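Long-range contact in SAM-dependent O-methyltransferase (Leptospira interrogans, PDB 2HNK), which probably transfers a methyl group from S-adenosylmethionine to a hydroxyl oxygen of its substrate, and is bound here to the product S-adenosylhomocysteine: residues T56-G68 against F141-A155. Sequence-based numbering, arbitrary orientation.
Sequences TKISGAKRIIEIG and FAFGPSSIDLFFLDA. With SAH (S-adenosyl-L-homocysteine), chain O; SO4 (sulfate ion), chain D.
Strands 63-67 and 150-153 run parallel, their axes 4.8 Å apart, and backbone hydrogen bonds join them from Leu150 N to Arg63 O as far as Asp154 N to Ile67 O. Where the pairing begins, Arg63 O accepts from both Asp149 N and Leu150 N, and Asp149 OD2 accepts from Lys62 N (2.7 Å) and Arg63 N (2.8 Å), which approach from opposite faces of the carboxylate plane. Arg63, bent at chi2 (-59°), turns back so that NE donates a hydrogen bond to Phe141 O (2.8 Å); the oxygen lies in the guanidinium plane, while NE stands above the carbonyl plane. On one face of the sheet, Ile65 CB sits over the Phe151 ring in a CH-pi contact, 4.0 Å from its centroid, while Ile65 CD1 presses tightly on Ile148 CD1 (3.5 Å). Glu66 and Phe152 extend side by side on the other face, and Ser74 holds Glu66 OE2. S-adenosylhomocysteine lies at the C-terminal ends of these strands, as in Rossmann-like methyltransferases: Gly68 O and Asp154 OD2 both accept from its amino group (each 3.0 Å from N). The pair forms the centre of the sheet, between strands 87-92 and 175-180, with helix 160-170 packed against Phe151 and Ile67 and helix 73-81 against Glu66 and Phe152.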
loop_
_atom_site.group_PDB
_atom_site.type_symbol
_atom_site.label_atom_id
_atom_site.label_comp_id
_atom_site.label_asym_id
_atom_site.label_seq_id
_atom_site.Cartn_x
_atom_site.Cartn_y
_atom_site.Cartn_z
ATOM N N THR C 56 -6.240 2.296 4.551
ATOM C CA THR C 56 -7.302 3.196 5.021
ATOM C C THR C 56 -6.743 4.198 6.033
ATOM O O THR C 56 -7.003 5.390 5.938
ATOM C CB THR C 56 -8.481 2.403 5.618
ATOM O OG1 THR C 56 -9.033 1.566 4.598
ATOM C CG2 THR C 56 -9.572 3.334 6.155
ATOM N N LYS C 57 -5.949 3.695 6.972
ATOM C CA LYS C 57 -5.306 4.519 7.993
ATOM C C LYS C 57 -4.268 5.491 7.423
ATOM O O LYS C 57 -4.267 6.667 7.768
ATOM C CB LYS C 57 -4.675 3.625 9.066
ATOM C CG LYS C 57 -5.650 2.675 9.705
ATOM C CD LYS C 57 -5.071 2.026 10.943
ATOM C CE LYS C 57 -6.163 1.320 11.727
ATOM N NZ LYS C 57 -5.650 0.780 13.015
ATOM N N ILE C 58 -3.402 4.995 6.547
ATOM C CA ILE C 58 -2.359 5.800 5.914
ATOM C C ILE C 58 -2.989 6.950 5.123
ATOM O O ILE C 58 -2.541 8.091 5.219
ATOM C CB ILE C 58 -1.446 4.916 4.985
ATOM C CG1 ILE C 58 -0.590 3.954 5.815
ATOM C CG2 ILE C 58 -0.565 5.764 4.082
ATOM C CD1 ILE C 58 0.084 2.844 4.979
ATOM N N SER C 59 -4.037 6.639 4.363
ATOM C CA SER C 59 -4.709 7.619 3.515
ATOM C C SER C 59 -5.493 8.699 4.274
ATOM O O SER C 59 -5.811 9.748 3.708
ATOM C CB SER C 59 -5.644 6.907 2.537
ATOM O OG SER C 59 -6.762 6.359 3.207
ATOM N N GLY C 60 -5.815 8.441 5.537
ATOM C CA GLY C 60 -6.638 9.358 6.337
ATOM C C GLY C 60 -8.103 9.392 5.922
ATOM O O GLY C 60 -8.848 10.269 6.356
ATOM N N ALA C 61 -8.517 8.435 5.089
ATOM C CA ALA C 61 -9.902 8.344 4.593
ATOM C C ALA C 61 -10.964 8.403 5.697
ATOM O O ALA C 61 -10.821 7.772 6.754
ATOM C CB ALA C 61 -10.090 7.072 3.748
ATOM N N LYS C 62 -12.026 9.163 5.436
ATOM C CA LYS C 62 -13.182 9.226 6.337
ATOM C C LYS C 62 -14.479 8.846 5.633
ATOM O O LYS C 62 -15.473 8.532 6.290
ATOM C CB LYS C 62 -13.317 10.609 6.985
ATOM C CG LYS C 62 -12.140 10.972 7.871
ATOM C CD LYS C 62 -12.470 12.069 8.868
ATOM C CE LYS C 62 -11.316 12.215 9.858
ATOM N NZ LYS C 62 -11.655 13.095 11.010
ATOM N N ARG C 63 -14.475 8.889 4.302
ATOM C CA ARG C 63 -15.636 8.465 3.525
ATOM C C ARG C 63 -15.231 7.456 2.470
ATOM O O ARG C 63 -14.534 7.794 1.512
ATOM C CB ARG C 63 -16.343 9.664 2.873
ATOM C CG ARG C 63 -16.992 10.649 3.859
ATOM C CD ARG C 63 -18.040 9.965 4.750
ATOM N NE ARG C 63 -18.669 10.911 5.671
ATOM C CZ ARG C 63 -18.276 11.125 6.925
ATOM N NH1 ARG C 63 -17.259 10.447 7.450
ATOM N NH2 ARG C 63 -18.922 12.017 7.668
ATOM N N ILE C 64 -15.681 6.218 2.656
ATOM C CA ILE C 64 -15.334 5.111 1.764
ATOM C C ILE C 64 -16.574 4.582 1.035
ATOM O O ILE C 64 -17.656 4.525 1.613
ATOM C CB ILE C 64 -14.657 3.947 2.551
ATOM C CG1 ILE C 64 -13.357 4.431 3.218
ATOM C CG2 ILE C 64 -14.408 2.735 1.638
ATOM C CD1 ILE C 64 -12.676 3.393 4.078
ATOM N N ILE C 65 -16.416 4.200 -0.229
ATOM C CA ILE C 65 -17.450 3.421 -0.914
ATOM C C ILE C 65 -16.884 2.092 -1.394
ATOM O O ILE C 65 -15.900 2.059 -2.127
ATOM C CB ILE C 65 -18.105 4.169 -2.099
ATOM C CG1 ILE C 65 -18.801 5.447 -1.621
ATOM C CG2 ILE C 65 -19.106 3.257 -2.836
ATOM C CD1 ILE C 65 -19.353 6.303 -2.755
ATOM N N GLU C 66 -17.520 1.006 -0.964
ATOM C CA GLU C 66 -17.194 -0.326 -1.435
ATOM C C GLU C 66 -18.217 -0.762 -2.480
ATOM O O GLU C 66 -19.414 -0.805 -2.201
ATOM C CB GLU C 66 -17.146 -1.312 -0.261
ATOM C CG GLU C 66 -17.015 -2.773 -0.678
ATOM C CD GLU C 66 -16.791 -3.688 0.498
ATOM O OE1 GLU C 66 -17.771 -4.300 0.994
ATOM O OE2 GLU C 66 -15.637 -3.773 0.949
ATOM N N ILE C 67 -17.727 -1.078 -3.679
ATOM C CA ILE C 67 -18.557 -1.575 -4.768
ATOM C C ILE C 67 -18.382 -3.092 -4.837
ATOM O O ILE C 67 -17.402 -3.596 -5.418
ATOM C CB ILE C 67 -18.181 -0.941 -6.140
ATOM C CG1 ILE C 67 -18.143 0.598 -6.070
ATOM C CG2 ILE C 67 -19.159 -1.383 -7.226
ATOM C CD1 ILE C 67 -17.259 1.222 -7.121
ATOM N N GLY C 68 -19.328 -3.813 -4.243
ATOM C CA GLY C 68 -19.243 -5.265 -4.151
ATOM C C GLY C 68 -18.831 -5.695 -2.763
ATOM O O GLY C 68 -17.647 -5.629 -2.394
ATOM N N PHE C 141 -23.577 10.719 5.380
ATOM C CA PHE C 141 -22.406 10.071 4.784
ATOM C C PHE C 141 -21.763 11.065 3.818
ATOM O O PHE C 141 -20.870 11.819 4.216
ATOM C CB PHE C 141 -22.797 8.750 4.089
ATOM C CG PHE C 141 -21.679 8.099 3.311
ATOM C CD1 PHE C 141 -20.620 7.477 3.967
ATOM C CD2 PHE C 141 -21.698 8.092 1.919
ATOM C CE1 PHE C 141 -19.590 6.870 3.238
ATOM C CE2 PHE C 141 -20.677 7.502 1.193
ATOM C CZ PHE C 141 -19.622 6.882 1.853
ATOM N N ALA C 142 -22.243 11.091 2.573
ATOM C CA ALA C 142 -21.716 11.990 1.536
ATOM C C ALA C 142 -22.574 11.907 0.279
ATOM O O ALA C 142 -23.351 10.966 0.120
ATOM C CB ALA C 142 -20.254 11.655 1.210
ATOM N N PHE C 143 -22.439 12.901 -0.601
ATOM C CA PHE C 143 -23.094 12.889 -1.910
ATOM C C PHE C 143 -22.469 13.901 -2.858
ATOM O O PHE C 143 -21.707 14.770 -2.436
ATOM C CB PHE C 143 -24.611 13.106 -1.797
ATOM C CG PHE C 143 -24.999 14.480 -1.349
ATOM C CD1 PHE C 143 -25.328 15.465 -2.285
ATOM C CD2 PHE C 143 -25.048 14.796 0.006
ATOM C CE1 PHE C 143 -25.688 16.745 -1.873
ATOM C CE2 PHE C 143 -25.411 16.075 0.432
ATOM C CZ PHE C 143 -25.735 17.053 -0.512
ATOM N N GLY C 144 -22.786 13.774 -4.142
ATOM C CA GLY C 144 -22.277 14.697 -5.154
ATOM C C GLY C 144 -20.863 14.356 -5.580
ATOM O O GLY C 144 -20.206 13.529 -4.945
ATOM N N PRO C 145 -20.383 14.980 -6.667
ATOM C CA PRO C 145 -19.011 14.740 -7.110
ATOM C C PRO C 145 -17.995 15.222 -6.082
ATOM O O PRO C 145 -18.342 16.003 -5.198
ATOM C CB PRO C 145 -18.895 15.558 -8.407
ATOM C CG PRO C 145 -20.041 16.510 -8.397
ATOM C CD PRO C 145 -21.109 15.927 -7.535
ATOM N N SER C 146 -16.760 14.734 -6.205
ATOM C CA SER C 146 -15.647 15.060 -5.304
ATOM C C SER C 146 -15.988 14.953 -3.825
ATOM O O SER C 146 -15.638 15.827 -3.039
ATOM C CB SER C 146 -15.097 16.458 -5.615
ATOM O OG SER C 146 -14.314 16.418 -6.792
ATOM N N SER C 147 -16.670 13.885 -3.442
ATOM C CA SER C 147 -17.108 13.743 -2.053
ATOM C C SER C 147 -16.484 12.548 -1.312
ATOM O O SER C 147 -16.608 12.443 -0.093
ATOM C CB SER C 147 -18.639 13.658 -2.003
ATOM O OG SER C 147 -19.121 12.587 -2.797
ATOM N N ILE C 148 -15.812 11.662 -2.050
ATOM C CA ILE C 148 -15.330 10.394 -1.493
ATOM C C ILE C 148 -13.807 10.352 -1.332
ATOM O O ILE C 148 -13.063 10.822 -2.195
ATOM C CB ILE C 148 -15.838 9.181 -2.338
ATOM C CG1 ILE C 148 -17.360 9.284 -2.577
ATOM C CG2 ILE C 148 -15.468 7.850 -1.685
ATOM C CD1 ILE C 148 -18.236 9.272 -1.300
ATOM N N ASP C 149 -13.353 9.780 -0.222
ATOM C CA ASP C 149 -11.919 9.656 0.046
ATOM C C ASP C 149 -11.306 8.433 -0.613
ATOM O O ASP C 149 -10.204 8.500 -1.172
ATOM C CB ASP C 149 -11.672 9.585 1.551
ATOM C CG ASP C 149 -12.103 10.839 2.265
ATOM O OD1 ASP C 149 -11.885 11.929 1.718
ATOM O OD2 ASP C 149 -12.641 10.733 3.375
ATOM N N LEU C 150 -12.025 7.316 -0.539
ATOM C CA LEU C 150 -11.481 6.036 -0.949
ATOM C C LEU C 150 -12.560 5.121 -1.515
ATOM O O LEU C 150 -13.679 5.063 -1.000
ATOM C CB LEU C 150 -10.739 5.373 0.224
ATOM C CG LEU C 150 -9.941 4.085 -0.003
ATOM C CD1 LEU C 150 -8.763 3.992 0.968
ATOM C CD2 LEU C 150 -10.824 2.850 0.130
ATOM N N PHE C 151 -12.202 4.420 -2.586
ATOM C CA PHE C 151 -13.062 3.416 -3.189
ATOM C C PHE C 151 -12.429 2.044 -3.137
ATOM O O PHE C 151 -11.225 1.909 -3.343
ATOM C CB PHE C 151 -13.314 3.744 -4.653
ATOM C CG PHE C 151 -14.559 4.517 -4.897
ATOM C CD1 PHE C 151 -14.542 5.907 -4.894
ATOM C CD2 PHE C 151 -15.755 3.860 -5.159
ATOM C CE1 PHE C 151 -15.709 6.632 -5.144
ATOM C CE2 PHE C 151 -16.922 4.574 -5.420
ATOM C CZ PHE C 151 -16.901 5.958 -5.404
ATOM N N PHE C 152 -13.253 1.030 -2.886
ATOM C CA PHE C 152 -12.861 -0.351 -3.105
ATOM C C PHE C 152 -13.733 -0.957 -4.214
ATOM O O PHE C 152 -14.942 -1.108 -4.048
ATOM C CB PHE C 152 -12.979 -1.161 -1.816
ATOM C CG PHE C 152 -12.438 -2.557 -1.922
ATOM C CD1 PHE C 152 -11.146 -2.793 -2.397
ATOM C CD2 PHE C 152 -13.207 -3.643 -1.537
ATOM C CE1 PHE C 152 -10.647 -4.088 -2.507
ATOM C CE2 PHE C 152 -12.702 -4.952 -1.628
ATOM C CZ PHE C 152 -11.424 -5.165 -2.118
ATOM N N LEU C 153 -13.108 -1.288 -5.337
ATOM C CA LEU C 153 -13.798 -1.891 -6.465
ATOM C C LEU C 153 -13.612 -3.415 -6.490
ATOM O O LEU C 153 -12.520 -3.918 -6.780
ATOM C CB LEU C 153 -13.331 -1.268 -7.792
ATOM C CG LEU C 153 -13.867 -1.889 -9.092
ATOM C CD1 LEU C 153 -15.415 -1.893 -9.136
ATOM C CD2 LEU C 153 -13.283 -1.206 -10.328
ATOM N N ASP C 154 -14.701 -4.127 -6.212
ATOM C CA ASP C 154 -14.704 -5.584 -6.157
ATOM C C ASP C 154 -16.061 -6.173 -6.570
ATOM O O ASP C 154 -16.551 -7.127 -5.968
ATOM C CB ASP C 154 -14.336 -6.042 -4.744
ATOM C CG ASP C 154 -13.965 -7.511 -4.683
ATOM O OD1 ASP C 154 -13.621 -8.107 -5.731
ATOM O OD2 ASP C 154 -14.011 -8.060 -3.572
ATOM N N ALA C 155 -16.662 -5.607 -7.609
ATOM C CA ALA C 155 -17.985 -6.037 -8.059
ATOM C C ALA C 155 -17.894 -6.881 -9.332
ATOM O O ALA C 155 -16.933 -7.636 -9.513
ATOM C CB ALA C 155 -18.897 -4.830 -8.256
HETATM N N SAH O . -15.635 -7.475 -1.081
HETATM C CA SAH O . -16.137 -8.868 -0.872
HETATM C CB SAH O . -16.072 -9.651 -2.184
HETATM C CG SAH O . -16.980 -9.102 -3.287
HETATM S SD SAH O . -17.585 -10.454 -4.320
HETATM C C SAH O . -15.426 -9.622 0.264
HETATM O O SAH O . -15.814 -10.736 0.630
HETATM O OXT SAH O . -14.455 -9.143 0.846
HETATM C "C5'" SAH O . -18.576 -9.391 -5.401
HETATM C "C4'" SAH O . -19.937 -8.979 -4.847
HETATM O "O4'" SAH O . -20.467 -7.963 -5.673
HETATM C "C3'" SAH O . -20.946 -10.115 -4.839
HETATM O "O3'" SAH O . -21.489 -10.222 -3.545
HETATM C "C2'" SAH O . -22.041 -9.715 -5.808
HETATM O "O2'" SAH O . -23.315 -10.007 -5.271
HETATM C "C1'" SAH O . -21.832 -8.211 -5.950
HETATM N N9 SAH O . -22.226 -7.672 -7.271
HETATM C C8 SAH O . -22.240 -8.306 -8.494
HETATM N N7 SAH O . -22.684 -7.434 -9.432
HETATM C C5 SAH O . -22.950 -6.249 -8.830
HETATM C C6 SAH O . -23.423 -5.023 -9.300
HETATM N N6 SAH O . -23.709 -4.848 -10.585
HETATM N N1 SAH O . -23.604 -3.975 -8.416
HETATM C C2 SAH O . -23.313 -4.131 -7.073
HETATM N N3 SAH O . -22.845 -5.347 -6.611
HETATM C C4 SAH O . -22.670 -6.388 -7.472
HETATM S S SO4 D . -5.205 4.465 15.060
HETATM O O1 SO4 D . -4.006 5.151 14.606
HETATM O O2 SO4 D . -5.241 3.101 14.547
HETATM O O3 SO4 D . -5.222 4.395 16.505
HETATM O O4 SO4 D . -6.359 5.208 14.578
#